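Local structure of mandelate racemase/muconate lactonizing protein (Thermobispora bispora, 3VC5) at residues 309-314 with 336-341; 67-72 with 344-349. The protein probably dehydrates D-glucarate to 5-dehydro-4-deoxy-D-glucarate with the help of magnesium, as a member of the enolase superfamily. One frame throughout, in Å; residues are numbered along the deposited sequence.

Interaction 1 of 2, residues 309-314 with 336-341; sequences LIDHHY and SMHSNS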
ATOM      1  N   LEU A 309     -11.524   7.716   8.470  1.00 21.26           N
ATOM      2  CA  LEU A 309     -11.891   8.511   7.284  1.00 22.21           C
ATOM      3  C   LEU A 309     -10.560   8.880   6.641  1.00 22.49           C
ATOM      4  O   LEU A 309      -9.799   9.681   7.185  1.00 23.26           O
ATOM      5  CB  LEU A 309     -12.661   9.783   7.668  1.00 22.39           C
ATOM      6  CG  LEU A 309     -14.176   9.611   7.883  1.00 25.71           C
ATOM      7  CD1 LEU A 309     -14.503   8.789   9.148  1.00 26.16           C
ATOM      8  CD2 LEU A 309     -14.862  10.965   7.942  1.00 23.69           C
ATOM      9  N   ILE A 310     -10.255   8.254   5.518  1.00 20.76           N
ATOM     10  CA  ILE A 310      -9.057   8.591   4.755  1.00 20.22           C
ATOM     11  C   ILE A 310      -9.329   9.926   4.026  1.00 20.85           C
ATOM     12  O   ILE A 310     -10.490  10.353   3.854  1.00 22.43           O
ATOM     13  CB  ILE A 310      -8.769   7.459   3.743  1.00 18.50           C
ATOM     14  CG1 ILE A 310      -7.327   7.493   3.241  1.00 22.45           C
ATOM     15  CG2 ILE A 310      -9.708   7.536   2.537  1.00 21.78           C
ATOM     16  CD1 ILE A 310      -6.322   7.190   4.359  1.00 24.46           C
ATOM     17  N   ASP A 311      -8.265  10.585   3.587  1.00 19.26           N
ATOM     18  CA  ASP A 311      -8.417  11.852   2.876  1.00 19.35           C
ATOM     19  C   ASP A 311      -7.121  12.096   2.135  1.00 19.59           C
ATOM     20  O   ASP A 311      -6.081  12.335   2.776  1.00 19.58           O
ATOM     21  CB  ASP A 311      -8.760  13.009   3.836  1.00 21.21           C
ATOM     22  CG  ASP A 311      -8.966  14.329   3.111  1.00 19.71           C
ATOM     23  OD1 ASP A 311      -8.355  14.507   2.010  1.00 20.38           O
ATOM     24  OD2 ASP A 311      -9.647  15.228   3.669  1.00 20.50           O
ATOM     25  N   HIS A 312      -7.149  11.944   0.816  1.00 18.63           N
ATOM     26  CA  HIS A 312      -5.900  12.034   0.039  1.00 18.84           C
ATOM     27  C   HIS A 312      -5.260  13.395   0.151  1.00 19.03           C
ATOM     28  O   HIS A 312      -4.054  13.539  -0.152  1.00 20.22           O
ATOM     29  CB  HIS A 312      -6.120  11.655  -1.426  1.00 20.67           C
ATOM     30  CG  HIS A 312      -6.776  12.723  -2.257  1.00 19.82           C
ATOM     31  ND1 HIS A 312      -8.137  12.763  -2.467  1.00 22.48           N
ATOM     32  CD2 HIS A 312      -6.253  13.775  -2.949  1.00 19.09           C
ATOM     33  CE1 HIS A 312      -8.433  13.792  -3.245  1.00 21.74           C
ATOM     34  NE2 HIS A 312      -7.303  14.395  -3.597  1.00 20.49           N
ATOM     35  N   HIS A 313      -6.040  14.416   0.552  1.00 20.15           N
ATOM     36  CA  HIS A 313      -5.479  15.774   0.611  1.00 18.68           C
ATOM     37  C   HIS A 313      -4.487  15.940   1.749  1.00 20.38           C
ATOM     38  O   HIS A 313      -3.685  16.874   1.732  1.00 20.88           O
ATOM     39  CB  HIS A 313      -6.583  16.835   0.758  1.00 17.77           C
ATOM     40  CG  HIS A 313      -7.595  16.812  -0.349  1.00 18.47           C
ATOM     41  ND1 HIS A 313      -8.741  16.061  -0.268  1.00 20.77           N
ATOM     42  CD2 HIS A 313      -7.664  17.490  -1.525  1.00 20.56           C
ATOM     43  CE1 HIS A 313      -9.469  16.254  -1.373  1.00 19.27           C
ATOM     44  NE2 HIS A 313      -8.816  17.099  -2.159  1.00 21.35           N
ATOM     45  N   TYR A 314      -4.547  15.069   2.758  1.00 19.30           N
ATOM     46  CA  TYR A 314      -3.507  15.167   3.809  1.00 17.15           C
ATOM     47  C   TYR A 314      -2.838  13.832   4.115  1.00 17.55           C
ATOM     48  O   TYR A 314      -1.892  13.815   4.913  1.00 20.34           O
ATOM     49  CB  TYR A 314      -4.019  15.875   5.100  1.00 18.41           C
ATOM     50  CG  TYR A 314      -5.188  15.197   5.800  1.00 19.88           C
ATOM     51  CD1 TYR A 314      -4.984  14.123   6.659  1.00 18.06           C
ATOM     52  CD2 TYR A 314      -6.504  15.637   5.607  1.00 20.49           C
ATOM     53  CE1 TYR A 314      -6.043  13.532   7.347  1.00 20.23           C
ATOM     54  CE2 TYR A 314      -7.559  15.060   6.287  1.00 18.95           C
ATOM     55  CZ  TYR A 314      -7.335  13.974   7.110  1.00 20.73           C
ATOM     56  OH  TYR A 314      -8.409  13.402   7.764  1.00 21.13           O
ATOM     57  N   SER A 336     -13.755   5.020   5.535  1.00 23.23           N
ATOM     58  CA  SER A 336     -14.670   5.966   4.932  1.00 22.87           C
ATOM     59  C   SER A 336     -13.793   7.084   4.349  1.00 22.55           C
ATOM     60  O   SER A 336     -12.583   6.886   4.163  1.00 22.82           O
ATOM     61  CB  SER A 336     -15.635   6.501   5.996  1.00 27.51           C
ATOM     62  OG  SER A 336     -16.598   7.372   5.434  1.00 31.80           O
ATOM     63  N   MET A 337     -14.372   8.251   4.063  1.00 21.38           N
ATOM     64  CA  MET A 337     -13.560   9.323   3.485  1.00 20.85           C
ATOM     65  C   MET A 337     -14.046  10.657   4.006  1.00 20.99           C
ATOM     66  O   MET A 337     -15.231  10.953   3.932  1.00 22.83           O
ATOM     67  CB  MET A 337     -13.677   9.319   1.948  1.00 21.98           C
ATOM     68  CG  MET A 337     -12.687  10.269   1.250  1.00 25.70           C
ATOM     69  SD  MET A 337     -12.723  10.209  -0.560  1.00 24.45           S
ATOM     70  CE  MET A 337     -12.110   8.540  -0.858  1.00 24.40           C
ATOM     71  N   HIS A 338     -13.114  11.463   4.501  1.00 20.15           N
ATOM     72  CA  HIS A 338     -13.357  12.806   5.003  1.00 18.47           C
ATOM     73  C   HIS A 338     -13.319  13.803   3.837  1.00 20.05           C
ATOM     74  O   HIS A 338     -12.529  13.647   2.870  1.00 21.46           O
ATOM     75  CB  HIS A 338     -12.284  13.148   6.061  1.00 20.63           C
ATOM     76  CG  HIS A 338     -12.171  14.614   6.378  1.00 19.53           C
ATOM     77  ND1 HIS A 338     -11.313  15.473   5.700  1.00 20.44           N
ATOM     78  CD2 HIS A 338     -12.810  15.372   7.309  1.00 20.49           C
ATOM     79  CE1 HIS A 338     -11.430  16.696   6.209  1.00 19.03           C
ATOM     80  NE2 HIS A 338     -12.345  16.660   7.180  1.00 19.14           N
ATOM     81  N   SER A 339     -14.113  14.861   3.985  1.00 21.45           N
ATOM     82  CA  SER A 339     -14.201  15.928   3.001  1.00 19.83           C
ATOM     83  C   SER A 339     -13.892  17.296   3.659  1.00 20.21           C
ATOM     84  O   SER A 339     -14.201  17.500   4.850  1.00 21.96           O
ATOM     85  CB  SER A 339     -15.607  15.916   2.365  1.00 21.39           C
ATOM     86  OG  SER A 339     -15.783  17.037   1.527  1.00 23.49           O
ATOM     87  N   ASN A 340     -13.308  18.226   2.890  1.00 20.48           N
ATOM     88  CA  ASN A 340     -13.379  19.663   3.195  1.00 20.80           C
ATOM     89  C   ASN A 340     -14.025  20.346   1.971  1.00 19.35           C
ATOM     90  O   ASN A 340     -14.026  19.762   0.856  1.00 21.70           O
ATOM     91  CB  ASN A 340     -12.002  20.285   3.398  1.00 20.75           C
ATOM     92  CG  ASN A 340     -11.415  20.012   4.762  1.00 22.53           C
ATOM     93  OD1 ASN A 340     -10.402  19.326   4.859  1.00 23.15           O
ATOM     94  ND2 ASN A 340     -12.018  20.558   5.815  1.00 24.44           N
ATOM     95  N   SER A 341     -14.544  21.564   2.145  1.00 21.10           N
ATOM     96  CA  SER A 341     -15.164  22.285   1.015  1.00 21.03           C
ATOM     97  C   SER A 341     -14.260  22.168  -0.193  1.00 20.35           C
ATOM     98  O   SER A 341     -13.070  22.522  -0.098  1.00 22.45           O
ATOM     99  CB  SER A 341     -15.260  23.758   1.380  1.00 22.48           C
ATOM    100  OG  SER A 341     -16.009  23.894   2.582  1.00 23.37           O
TER
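Asp311 and His338 join the C-terminal ends of two neighbouring parallel strands through a short, nearly straight hydrogen bond, His338 ND1 to Asp311 OD2 at 2.6 Å. Asp311 OD2, using its anti lone pair, sits in the imidazole plane at the ring's edge, while the carboxylate plane is turned 35° from it. Both side chains extend with CG anti to the backbone N (chi1 164° for His338), and each points from its own strand end toward the other. Asp311 OD1 is gripped twice by His313: by its backbone N on the anti side at 2.7 Å, an N-cap bond, and by its ND1 on the syn side at 2.8 Å. With both oxygens engaged, the rotation of the carboxylate is fixed. The edge of Tyr314 is directed at the face of the His338 imidazole in an offset edge-to-face pair, planes at 63°, with Tyr314 CE2 3.8 Å from His338 ND1. Leu309 crosses His338 at about a right angle, its CB 3.7 Å from His338 CB. The strands themselves are held by Ile310 N to Ser336 O at 3.0 Å and His338 N to Ile310 O at 2.9 Å. Next to Asn287, which binds magnesium in this enzyme although the metal is absent here, this His–carboxylate pair at the barrel strand ends is characteristic of the mandelate racemase group; His338 is the predicted proton acceptor.

Interaction 2 of 2, residues 67-72 with 344-349; sequences LGETYG and GISLAA
Glu69 OE2 is held by two groups, the backbone N of Leu343 through a hydrogen bond and Arg53 NE through a salt bridge, while across the contact Ser346 N donates to Glu69 OE1 at 2.9 Å. This is the interface between the N-terminal capping domain and the barrel of the enolase superfamily, where a strand of the cap meets the first turn of a barrel helix. The Ser346 bond is nearly straight at the hydrogen (163°), but it reaches OE1 from well above the carboxylate plane. Glu69 has CG anti to its backbone N (chi1 176°) and is extended beyond it, which carries its acid group to the N-terminal turn of the helix, where the helix dipole would probably favour a negative charge. Strand 67-71 passes the helix at a steep angle, 107° between their directions, with the axes 7.2 Å apart. Nearer the start of the strand, at Leu67 and Gly68, the contact is apolar. Ile345 lays its CG2 over the backbone of Gly68, 3.6 Å from Gly68 C, and the Ile345 and Leu67 side chains cross at about a right angle, with Ile345 CD1 3.9 Å from Leu67 CB. Ser346 OG, hydrogen-bonded to His313 and Arg53 rather than to either Glu69 oxygen, lies 3.0 Å from Glu69 CD.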
ATOM      1  N   LEU A  67      -4.422  18.009 -13.531  1.00 22.93           N
ATOM      2  CA  LEU A  67      -4.994  18.891 -12.511  1.00 24.98           C
ATOM      3  C   LEU A  67      -4.873  18.320 -11.094  1.00 23.90           C
ATOM      4  O   LEU A  67      -5.055  17.099 -10.872  1.00 23.59           O
ATOM      5  CB  LEU A  67      -6.466  19.148 -12.789  1.00 22.83           C
ATOM      6  CG  LEU A  67      -6.725  19.879 -14.112  1.00 24.20           C
ATOM      7  CD1 LEU A  67      -8.241  19.893 -14.368  1.00 26.58           C
ATOM      8  CD2 LEU A  67      -6.145  21.308 -14.101  1.00 25.78           C
ATOM      9  N   GLY A  68      -4.610  19.202 -10.144  1.00 22.50           N
ATOM     10  CA  GLY A  68      -4.682  18.847  -8.713  1.00 23.08           C
ATOM     11  C   GLY A  68      -5.371  19.974  -7.976  1.00 22.94           C
ATOM     12  O   GLY A  68      -5.516  21.083  -8.498  1.00 23.42           O
ATOM     13  N   GLU A  69      -5.821  19.690  -6.768  1.00 21.35           N
ATOM     14  CA  GLU A  69      -6.584  20.654  -5.970  1.00 20.61           C
ATOM     15  C   GLU A  69      -6.239  20.448  -4.504  1.00 21.38           C
ATOM     16  O   GLU A  69      -6.213  19.317  -4.023  1.00 21.85           O
ATOM     17  CB  GLU A  69      -8.082  20.504  -6.227  1.00 22.05           C
ATOM     18  CG  GLU A  69      -8.939  21.416  -5.339  1.00 20.96           C
ATOM     19  CD  GLU A  69     -10.439  21.192  -5.497  1.00 20.23           C
ATOM     20  OE1 GLU A  69     -10.907  20.644  -6.531  1.00 21.68           O
ATOM     21  OE2 GLU A  69     -11.165  21.584  -4.548  1.00 20.79           O
ATOM     22  N   THR A  70      -5.967  21.540  -3.801  1.00 20.82           N
ATOM     23  CA  THR A  70      -5.551  21.440  -2.407  1.00 19.78           C
ATOM     24  C   THR A  70      -6.057  22.677  -1.648  1.00 20.59           C
ATOM     25  O   THR A  70      -6.835  23.480  -2.191  1.00 21.55           O
ATOM     26  CB  THR A  70      -4.036  21.253  -2.306  1.00 23.07           C
ATOM     27  OG1 THR A  70      -3.663  21.018  -0.940  1.00 22.28           O
ATOM     28  CG2 THR A  70      -3.269  22.463  -2.865  1.00 22.10           C
ATOM     29  N   TYR A  71      -5.641  22.831  -0.395  1.00 20.85           N
ATOM     30  CA  TYR A  71      -6.109  23.920   0.482  1.00 20.50           C
ATOM     31  C   TYR A  71      -5.617  25.257  -0.029  1.00 20.30           C
ATOM     32  O   TYR A  71      -4.592  25.314  -0.742  1.00 21.15           O
ATOM     33  CB  TYR A  71      -5.516  23.710   1.885  1.00 20.62           C
ATOM     34  CG  TYR A  71      -5.810  22.334   2.376  1.00 21.02           C
ATOM     35  CD1 TYR A  71      -7.109  21.943   2.717  1.00 22.67           C
ATOM     36  CD2 TYR A  71      -4.787  21.394   2.502  1.00 21.81           C
ATOM     37  CE1 TYR A  71      -7.384  20.639   3.136  1.00 22.09           C
ATOM     38  CE2 TYR A  71      -5.051  20.100   2.956  1.00 21.37           C
ATOM     39  CZ  TYR A  71      -6.345  19.738   3.289  1.00 21.99           C
ATOM     40  OH  TYR A  71      -6.581  18.472   3.729  1.00 21.72           O
ATOM     41  N   GLY A  72      -6.348  26.324   0.328  1.00 21.03           N
ATOM     42  CA  GLY A  72      -5.987  27.690  -0.080  1.00 22.37           C
ATOM     43  C   GLY A  72      -5.366  28.565   0.998  1.00 21.96           C
ATOM     44  O   GLY A  72      -4.996  29.715   0.716  1.00 24.52           O
ATOM     45  N   GLY A 344     -14.427  20.276  -8.304  1.00 20.88           N
ATOM     46  CA  GLY A 344     -14.581  19.062  -9.087  1.00 22.07           C
ATOM     47  C   GLY A 344     -13.288  18.283  -9.340  1.00 21.35           C
ATOM     48  O   GLY A 344     -13.328  17.097  -9.649  1.00 23.22           O
ATOM     49  N   ILE A 345     -12.137  18.941  -9.225  1.00 22.34           N
ATOM     50  CA  ILE A 345     -10.866  18.218  -9.373  1.00 22.61           C
ATOM     51  C   ILE A 345     -10.736  17.270  -8.182  1.00 23.37           C
ATOM     52  O   ILE A 345     -10.501  16.064  -8.348  1.00 22.62           O
ATOM     53  CB  ILE A 345      -9.683  19.181  -9.462  1.00 23.03           C
ATOM     54  CG1 ILE A 345      -9.780  19.981 -10.773  1.00 23.64           C
ATOM     55  CG2 ILE A 345      -8.328  18.400  -9.328  1.00 21.66           C
ATOM     56  CD1 ILE A 345      -8.941  21.276 -10.724  1.00 23.99           C
ATOM     57  N   SER A 346     -10.956  17.807  -6.986  1.00 20.45           N
ATOM     58  CA  SER A 346     -10.964  16.977  -5.756  1.00 22.44           C
ATOM     59  C   SER A 346     -12.057  15.907  -5.856  1.00 21.86           C
ATOM     60  O   SER A 346     -11.819  14.757  -5.512  1.00 21.61           O
ATOM     61  CB  SER A 346     -11.193  17.821  -4.508  1.00 22.56           C
ATOM     62  OG  SER A 346      -9.985  18.480  -4.195  1.00 21.90           O
ATOM     63  N   LEU A 347     -13.246  16.268  -6.348  1.00 20.71           N
ATOM     64  CA  LEU A 347     -14.330  15.256  -6.441  1.00 22.00           C
ATOM     65  C   LEU A 347     -13.941  14.126  -7.394  1.00 17.83           C
ATOM     66  O   LEU A 347     -14.166  12.936  -7.080  1.00 21.23           O
ATOM     67  CB  LEU A 347     -15.662  15.855  -6.911  1.00 21.31           C
ATOM     68  CG  LEU A 347     -16.863  14.885  -6.862  1.00 21.15           C
ATOM     69  CD1 LEU A 347     -17.135  14.330  -5.481  1.00 23.58           C
ATOM     70  CD2 LEU A 347     -18.110  15.587  -7.389  1.00 21.86           C
ATOM     71  N   ALA A 348     -13.295  14.460  -8.519  1.00 21.28           N
ATOM     72  CA  ALA A 348     -12.872  13.416  -9.480  1.00 21.99           C
ATOM     73  C   ALA A 348     -11.833  12.519  -8.780  1.00 21.60           C
ATOM     74  O   ALA A 348     -11.908  11.291  -8.850  1.00 22.12           O
ATOM     75  CB  ALA A 348     -12.273  14.027 -10.716  1.00 22.81           C
ATOM     76  N   ALA A 349     -10.873  13.152  -8.092  1.00 20.41           N
ATOM     77  CA  ALA A 349      -9.809  12.383  -7.431  1.00 20.86           C
ATOM     78  C   ALA A 349     -10.377  11.462  -6.336  1.00 19.99           C
ATOM     79  O   ALA A 349     -10.006  10.288  -6.251  1.00 22.38           O
ATOM     80  CB  ALA A 349      -8.764  13.301  -6.882  1.00 20.49           C
TER

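From the N terminus the chain first lays down strand 65-71 of the capping domain, and residues 67-72 meet helix 344-355 only after some 270 further residues; interaction 2 closes that long loop and ties cap to barrel. Interaction 1 is nested inside it, closing a short loop in which strand 307-310 leads through helix 318-330 to strand 334-337, a right-handed beta-alpha-beta step of the barrel. The second segment of interaction 1 runs almost directly into the helix of interaction 2. The two contacts also touch directly: His313 NE2 probably hydrogen-bonds Ser346 OG at 2.7 Å, and Tyr71 OH packs on Tyr314 CD2 at 3.4 Å.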